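Local structure of tannase (3WA7) at residues Q271-T275 and I432-N436. The protein catalyses the hydrolysis of ester bonds in gallotannins, releasing gallic acid, as a bacterial tannase of the alpha/beta-hydrolase superfamily. Numbering follows the deposited sequence.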
ATOM      1  N   GLN A 271     -12.208 -15.725  13.733  1.00  8.67           N
ATOM      2  CA  GLN A 271     -13.459 -15.538  13.005  1.00  9.68           C
ATOM      3  C   GLN A 271     -13.284 -15.258  11.516  1.00  9.74           C
ATOM      4  O   GLN A 271     -14.254 -15.297  10.762  1.00 11.53           O
ATOM      5  CB  GLN A 271     -14.311 -14.447  13.673  1.00 11.02           C
ATOM      6  CG  GLN A 271     -13.692 -13.066  13.729  1.00 16.00           C
ATOM      7  CD  GLN A 271     -13.994 -12.240  12.496  1.00 19.18           C
ATOM      8  OE1 GLN A 271     -15.157 -12.059  12.123  1.00 23.37           O
ATOM      9  NE2 GLN A 271     -12.951 -11.727  11.860  1.00 16.92           N
ATOM     10  N   LEU A 272     -12.053 -14.994  11.084  1.00  9.42           N
ATOM     11  CA  LEU A 272     -11.792 -14.748   9.664  1.00  8.54           C
ATOM     12  C   LEU A 272     -11.911 -16.053   8.886  1.00  9.91           C
ATOM     13  O   LEU A 272     -12.146 -16.055   7.678  1.00 10.11           O
ATOM     14  CB  LEU A 272     -10.385 -14.179   9.451  1.00  8.70           C
ATOM     15  CG  LEU A 272     -10.128 -12.720   9.841  1.00  8.28           C
ATOM     16  CD1 LEU A 272      -8.664 -12.383   9.580  1.00  8.93           C
ATOM     17  CD2 LEU A 272     -11.034 -11.798   9.037  1.00  8.40           C
ATOM     18  N   GLN A 273     -11.733 -17.165   9.590  1.00  9.64           N
ATOM     19  CA  GLN A 273     -11.809 -18.476   8.972  1.00 12.67           C
ATOM     20  C   GLN A 273     -10.793 -18.633   7.844  1.00 11.99           C
ATOM     21  O   GLN A 273     -11.120 -19.162   6.781  1.00 11.66           O
ATOM     22  CB  GLN A 273     -13.220 -18.732   8.430  1.00 16.81           C
ATOM     23  CG  GLN A 273     -14.309 -18.712   9.492  1.00 24.03           C
ATOM     24  CD  GLN A 273     -14.017 -19.653  10.642  1.00 27.65           C
ATOM     25  OE1 GLN A 273     -13.715 -20.828  10.435  1.00 32.11           O
ATOM     26  NE2 GLN A 273     -14.108 -19.141  11.865  1.00 31.07           N
ATOM     27  N   LEU A 274      -9.569 -18.156   8.066  1.00 10.27           N
ATOM     28  CA  LEU A 274      -8.519 -18.301   7.065  1.00 11.01           C
ATOM     29  C   LEU A 274      -8.266 -19.798   7.012  1.00 10.48           C
ATOM     30  O   LEU A 274      -8.317 -20.467   8.040  1.00 11.79           O
ATOM     31  CB  LEU A 274      -7.243 -17.578   7.496  1.00 12.69           C
ATOM     32  CG  LEU A 274      -7.324 -16.066   7.708  1.00 13.17           C
ATOM     33  CD1 LEU A 274      -5.957 -15.545   8.131  1.00 14.21           C
ATOM     34  CD2 LEU A 274      -7.780 -15.387   6.427  1.00 14.44           C
ATOM     35  N   THR A 275      -7.992 -20.330   5.829  1.00 12.49           N
ATOM     36  CA  THR A 275      -7.782 -21.765   5.716  1.00 14.09           C
ATOM     37  C   THR A 275      -6.496 -22.169   5.023  1.00 16.11           C
ATOM     38  O   THR A 275      -5.907 -21.400   4.259  1.00 16.06           O
ATOM     39  CB  THR A 275      -8.946 -22.429   4.957  1.00 15.09           C
ATOM     40  OG1 THR A 275      -8.988 -21.926   3.619  1.00 16.18           O
ATOM     41  CG2 THR A 275     -10.268 -22.123   5.638  1.00 16.68           C
ATOM     42  N   ILE A 432      -3.332 -14.697   2.460  1.00  4.69           N
ATOM     43  CA  ILE A 432      -4.067 -15.946   2.614  1.00  6.62           C
ATOM     44  C   ILE A 432      -5.517 -15.806   2.181  1.00  6.43           C
ATOM     45  O   ILE A 432      -6.065 -16.704   1.543  1.00  7.33           O
ATOM     46  CB  ILE A 432      -3.999 -16.458   4.065  1.00  7.45           C
ATOM     47  CG1 ILE A 432      -2.548 -16.806   4.408  1.00  7.38           C
ATOM     48  CG2 ILE A 432      -4.899 -17.687   4.237  1.00  8.45           C
ATOM     49  CD1 ILE A 432      -2.343 -17.267   5.842  1.00  5.53           C
HETATM   50  N   MSE A 433      -6.142 -14.679   2.512  1.00  6.42           N
HETATM   51  CA  MSE A 433      -7.531 -14.483   2.116  1.00  7.04           C
HETATM   52  C   MSE A 433      -7.641 -14.470   0.596  1.00  7.89           C
HETATM   53  O   MSE A 433      -8.598 -14.998   0.035  1.00  7.77           O
HETATM   54  CB  MSE A 433      -8.092 -13.184   2.695  1.00  7.87           C
HETATM   55  CG  MSE A 433      -9.596 -13.072   2.520  1.00 11.31           C
HETATM   56 SE   MSE A 433     -10.361 -11.601   3.498  1.00 21.95          SE
HETATM   57  CE  MSE A 433      -9.462 -11.905   5.165  1.00  1.71           C
ATOM     58  N   LEU A 434      -6.655 -13.875  -0.074  1.00  7.00           N
ATOM     59  CA  LEU A 434      -6.665 -13.832  -1.534  1.00  7.28           C
ATOM     60  C   LEU A 434      -6.584 -15.249  -2.094  1.00 10.32           C
ATOM     61  O   LEU A 434      -7.341 -15.617  -2.996  1.00  9.98           O
ATOM     62  CB  LEU A 434      -5.486 -13.001  -2.053  1.00  6.63           C
ATOM     63  CG  LEU A 434      -5.649 -11.484  -1.908  1.00  5.72           C
ATOM     64  CD1 LEU A 434      -4.309 -10.787  -2.136  1.00  5.58           C
ATOM     65  CD2 LEU A 434      -6.693 -10.992  -2.908  1.00  6.88           C
ATOM     66  N   GLU A 435      -5.666 -16.042  -1.547  1.00  9.74           N
ATOM     67  CA  GLU A 435      -5.489 -17.421  -1.986  1.00 13.09           C
ATOM     68  C   GLU A 435      -6.762 -18.223  -1.727  1.00 12.11           C
ATOM     69  O   GLU A 435      -7.204 -19.000  -2.576  1.00 12.40           O
ATOM     70  CB  GLU A 435      -4.309 -18.067  -1.248  1.00 15.43           C
ATOM     71  CG  GLU A 435      -3.921 -19.452  -1.770  1.00 22.15           C
ATOM     72  CD  GLU A 435      -4.894 -20.550  -1.362  1.00 27.07           C
ATOM     73  OE1 GLU A 435      -4.847 -21.644  -1.969  1.00 29.76           O
ATOM     74  OE2 GLU A 435      -5.697 -20.332  -0.429  1.00 29.75           O
ATOM     75  N   ASN A 436      -7.343 -18.028  -0.545  1.00 11.89           N
ATOM     76  CA  ASN A 436      -8.559 -18.729  -0.150  1.00 11.29           C
ATOM     77  C   ASN A 436      -9.717 -18.477  -1.102  1.00 11.78           C
ATOM     78  O   ASN A 436     -10.584 -19.333  -1.268  1.00 11.58           O
ATOM     79  CB  ASN A 436      -8.997 -18.297   1.254  1.00 10.05           C
ATOM     80  CG  ASN A 436      -8.161 -18.918   2.351  1.00 10.52           C
ATOM     81  OD1 ASN A 436      -8.338 -18.592   3.523  1.00  9.63           O
ATOM     82  ND2 ASN A 436      -7.253 -19.817   1.983  1.00 10.50           N
TER
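L272 lays its CD2 methyl against CE of M433, a selenomethionine, 4.2 Å away, where the chain leaving helix 252-271 meets helix 425-436, which links the last two strands of the alpha/beta-hydrolase sheet. Q273, with positive phi (59°), turns the backbone out of the helix and into an extended course past this second helix. L274 follows, with CD2 4.1 Å from CE of M433 and CB resting on CG2 of I432; the bend of M433 at chi3 (-46°) carries its terminal methyl to both leucines, and I429, one turn earlier on the helix, also touches both. At T275 the contact becomes polar. The carboxamide of N436 grips the backbone of this one residue twice: T275 N donates to N436 OD1 (2.9 Å), and N436 ND2 donates to T275 O (3.1 Å), the acceptor lying nearly in the amide plane. With an alanine at N436, the N-H and C=O of T275 would probably lose both partners and the loop could shift off the helix. N436 ND2 gives its other hydrogen to E435 OE2 (2.9 Å), a bond within the helix that helps fix the amide's rotation.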